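Local coordinates for protein histidine utilization repressor (Pseudomonas syringae pv. tomato, PDB 2PKH) that probably represses the histidine utilization operon by binding its control DNA until inducer arrives, this chain being its C-terminal UTRA domain, at residues 115-120 with 140-145. Numbering follows the deposited sequence.
Sequences LLIRRR and HRLEGR
Arg-141 NE is the best-held polar atom, gripped by one bond: it donates to Glu-143 OE2 at 2.9 Å, nearly straight at 171°. The oxygen lies in the guanidinium plane but is itself met from above its carboxylate plane. NH1 of the same guanidinium takes the stronger partner, a salt bridge to Glu-94 of the second subunit, so the group as a whole has two acids, which together would fix its rotation. The side chain of Arg-141 sets off away from 115-120, and what joins 115-120 to 140-145 is apolar, burying 167 Å² in all. Leu-142 is central, its CG anti to the carbonyl carbon (chi1 -55°). Leu-115, whose CG is anti to the backbone N, crosses it obliquely and brings CD2 to 4.0 Å from Leu-142 CG; the same methyl lies 4.2 Å from His-140 O. Ile-117 meets Leu-142 tip to tip, its extended CG1 branch placing CD1 4.0 Å from Leu-142 CD2. On its other branch, CG2 sits 3.7 Å above the plane of the Arg-119 guanidinium, over its centre. Val-93 of the second subunit packs on Leu-142 as well. The nearest CA atoms, of Leu-115 and Arg-141, are 7.5 Å apart, which indicates side-chain packing instead of strand pairing. Residues 142-145 pair antiparallel with a strand of the second subunit, and Gly-144 and Arg-145 also with one of a third, an intersubunit antiparallel sheet in which the C-terminal strand of this UTRA domain continues into neighbouring copies.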
loop_
_atom_site.group_PDB
_atom_site.type_symbol
_atom_site.label_atom_id
_atom_site.label_comp_id
_atom_site.label_asym_id
_atom_site.label_seq_id
_atom_site.Cartn_x
_atom_site.Cartn_y
_atom_site.Cartn_z
ATOM N N LEU B 115 -10.891 13.614 -9.603
ATOM C CA LEU B 115 -10.719 12.386 -8.908
ATOM C C LEU B 115 -11.567 12.587 -7.611
ATOM O O LEU B 115 -11.265 13.487 -6.807
ATOM C CB LEU B 115 -9.245 12.214 -8.532
ATOM C CG LEU B 115 -8.822 10.831 -7.992
ATOM C CD1 LEU B 115 -9.077 9.744 -9.038
ATOM C CD2 LEU B 115 -7.349 10.802 -7.499
ATOM N N LEU B 116 -12.543 11.726 -7.416
ATOM C CA LEU B 116 -13.391 11.752 -6.252
ATOM C C LEU B 116 -13.016 10.608 -5.344
ATOM O O LEU B 116 -12.980 9.439 -5.772
ATOM C CB LEU B 116 -14.860 11.612 -6.679
ATOM C CG LEU B 116 -15.859 11.546 -5.478
ATOM C CD1 LEU B 116 -15.889 12.891 -4.737
ATOM C CD2 LEU B 116 -17.217 11.236 -6.001
ATOM N N ILE B 117 -12.722 10.934 -4.097
ATOM C CA ILE B 117 -12.376 9.916 -3.101
ATOM C C ILE B 117 -13.341 10.093 -1.947
ATOM O O ILE B 117 -13.473 11.225 -1.404
ATOM C CB ILE B 117 -10.920 10.145 -2.642
ATOM C CG1 ILE B 117 -9.964 10.119 -3.860
ATOM C CG2 ILE B 117 -10.464 9.079 -1.605
ATOM C CD1 ILE B 117 -8.573 10.301 -3.429
ATOM N N ARG B 118 -13.997 9.006 -1.558
ATOM C CA ARG B 118 -14.917 9.033 -0.444
ATOM C C ARG B 118 -14.297 8.108 0.552
ATOM O O ARG B 118 -13.999 6.957 0.244
ATOM C CB ARG B 118 -16.308 8.533 -0.863
ATOM C CG ARG B 118 -17.056 9.611 -1.590
ATOM C CD ARG B 118 -18.461 9.258 -1.908
ATOM N NE ARG B 118 -18.517 8.392 -3.063
ATOM C CZ ARG B 118 -19.579 7.648 -3.366
ATOM N NH1 ARG B 118 -20.677 7.713 -2.595
ATOM N NH2 ARG B 118 -19.568 6.877 -4.455
ATOM N N ARG B 119 -14.093 8.618 1.764
ATOM C CA ARG B 119 -13.361 7.899 2.798
ATOM C C ARG B 119 -14.179 7.867 4.104
ATOM O O ARG B 119 -14.865 8.863 4.438
ATOM C CB ARG B 119 -12.128 8.701 3.092
ATOM C CG ARG B 119 -11.051 8.597 2.059
ATOM C CD ARG B 119 -9.775 8.888 2.807
ATOM N NE ARG B 119 -8.886 9.693 2.013
ATOM C CZ ARG B 119 -7.997 9.219 1.134
ATOM N NH1 ARG B 119 -7.209 10.086 0.481
ATOM N NH2 ARG B 119 -7.891 7.900 0.896
ATOM N N ARG B 120 -14.020 6.801 4.869
ATOM C CA ARG B 120 -14.491 6.728 6.265
ATOM C C ARG B 120 -13.328 6.247 7.082
ATOM O O ARG B 120 -12.536 5.425 6.590
ATOM C CB ARG B 120 -15.575 5.668 6.359
ATOM C CG ARG B 120 -16.921 6.213 6.451
ATOM C CD ARG B 120 -18.030 5.341 5.791
ATOM N NE ARG B 120 -17.852 3.880 5.560
ATOM C CZ ARG B 120 -18.550 2.932 6.193
ATOM N NH1 ARG B 120 -19.430 3.249 7.158
ATOM N NH2 ARG B 120 -18.366 1.654 5.888
ATOM N N HIS B 140 -3.936 16.341 -8.879
ATOM C CA HIS B 140 -3.619 15.318 -7.924
ATOM C C HIS B 140 -3.830 13.907 -8.499
ATOM O O HIS B 140 -4.826 13.659 -9.184
ATOM C CB HIS B 140 -4.511 15.481 -6.686
ATOM C CG HIS B 140 -4.194 14.527 -5.568
ATOM N ND1 HIS B 140 -2.966 14.493 -4.940
ATOM C CD2 HIS B 140 -4.971 13.636 -4.920
ATOM C CE1 HIS B 140 -2.981 13.557 -4.007
ATOM N NE2 HIS B 140 -4.193 13.032 -3.968
ATOM N N ARG B 141 -2.976 12.981 -8.121
ATOM C CA ARG B 141 -3.250 11.556 -8.403
ATOM C C ARG B 141 -2.697 10.710 -7.288
ATOM O O ARG B 141 -1.916 11.206 -6.518
ATOM C CB ARG B 141 -2.567 11.154 -9.714
ATOM C CG ARG B 141 -1.114 11.420 -9.729
ATOM C CD ARG B 141 -0.608 11.301 -11.203
ATOM N NE ARG B 141 0.828 11.170 -11.304
ATOM C CZ ARG B 141 1.505 10.992 -12.451
ATOM N NH1 ARG B 141 0.909 10.960 -13.664
ATOM N NH2 ARG B 141 2.828 10.851 -12.389
ATOM N N LEU B 142 -3.080 9.426 -7.241
ATOM C CA LEU B 142 -2.638 8.512 -6.216
ATOM C C LEU B 142 -1.493 7.736 -6.818
ATOM O O LEU B 142 -1.609 7.289 -7.958
ATOM C CB LEU B 142 -3.785 7.564 -5.854
ATOM C CG LEU B 142 -5.099 8.232 -5.430
ATOM C CD1 LEU B 142 -6.167 7.175 -5.087
ATOM C CD2 LEU B 142 -4.830 9.178 -4.244
ATOM N N GLU B 143 -0.381 7.569 -6.100
ATOM C CA GLU B 143 0.742 6.796 -6.668
ATOM C C GLU B 143 1.201 5.829 -5.582
ATOM O O GLU B 143 1.208 6.200 -4.403
ATOM C CB GLU B 143 1.904 7.718 -7.090
ATOM C CG GLU B 143 1.506 8.863 -8.119
ATOM C CD GLU B 143 2.641 9.860 -8.486
ATOM O OE1 GLU B 143 3.811 9.477 -8.414
ATOM O OE2 GLU B 143 2.350 11.019 -8.879
ATOM N N GLY B 144 1.553 4.607 -5.975
ATOM C CA GLY B 144 2.306 3.703 -5.089
ATOM C C GLY B 144 3.123 2.683 -5.840
ATOM O O GLY B 144 2.767 2.305 -6.960
ATOM N N ARG B 145 4.197 2.224 -5.207
ATOM C CA ARG B 145 5.039 1.183 -5.731
ATOM C C ARG B 145 5.409 0.319 -4.510
ATOM O O ARG B 145 5.684 0.863 -3.419
ATOM C CB ARG B 145 6.287 1.799 -6.406
ATOM C CG ARG B 145 7.270 0.744 -6.949
ATOM C CD ARG B 145 8.319 1.473 -7.753
ATOM N NE ARG B 145 9.486 0.660 -8.047
ATOM C CZ ARG B 145 10.424 1.011 -8.945
ATOM N NH1 ARG B 145 10.293 2.146 -9.640
ATOM N NH2 ARG B 145 11.484 0.236 -9.147
#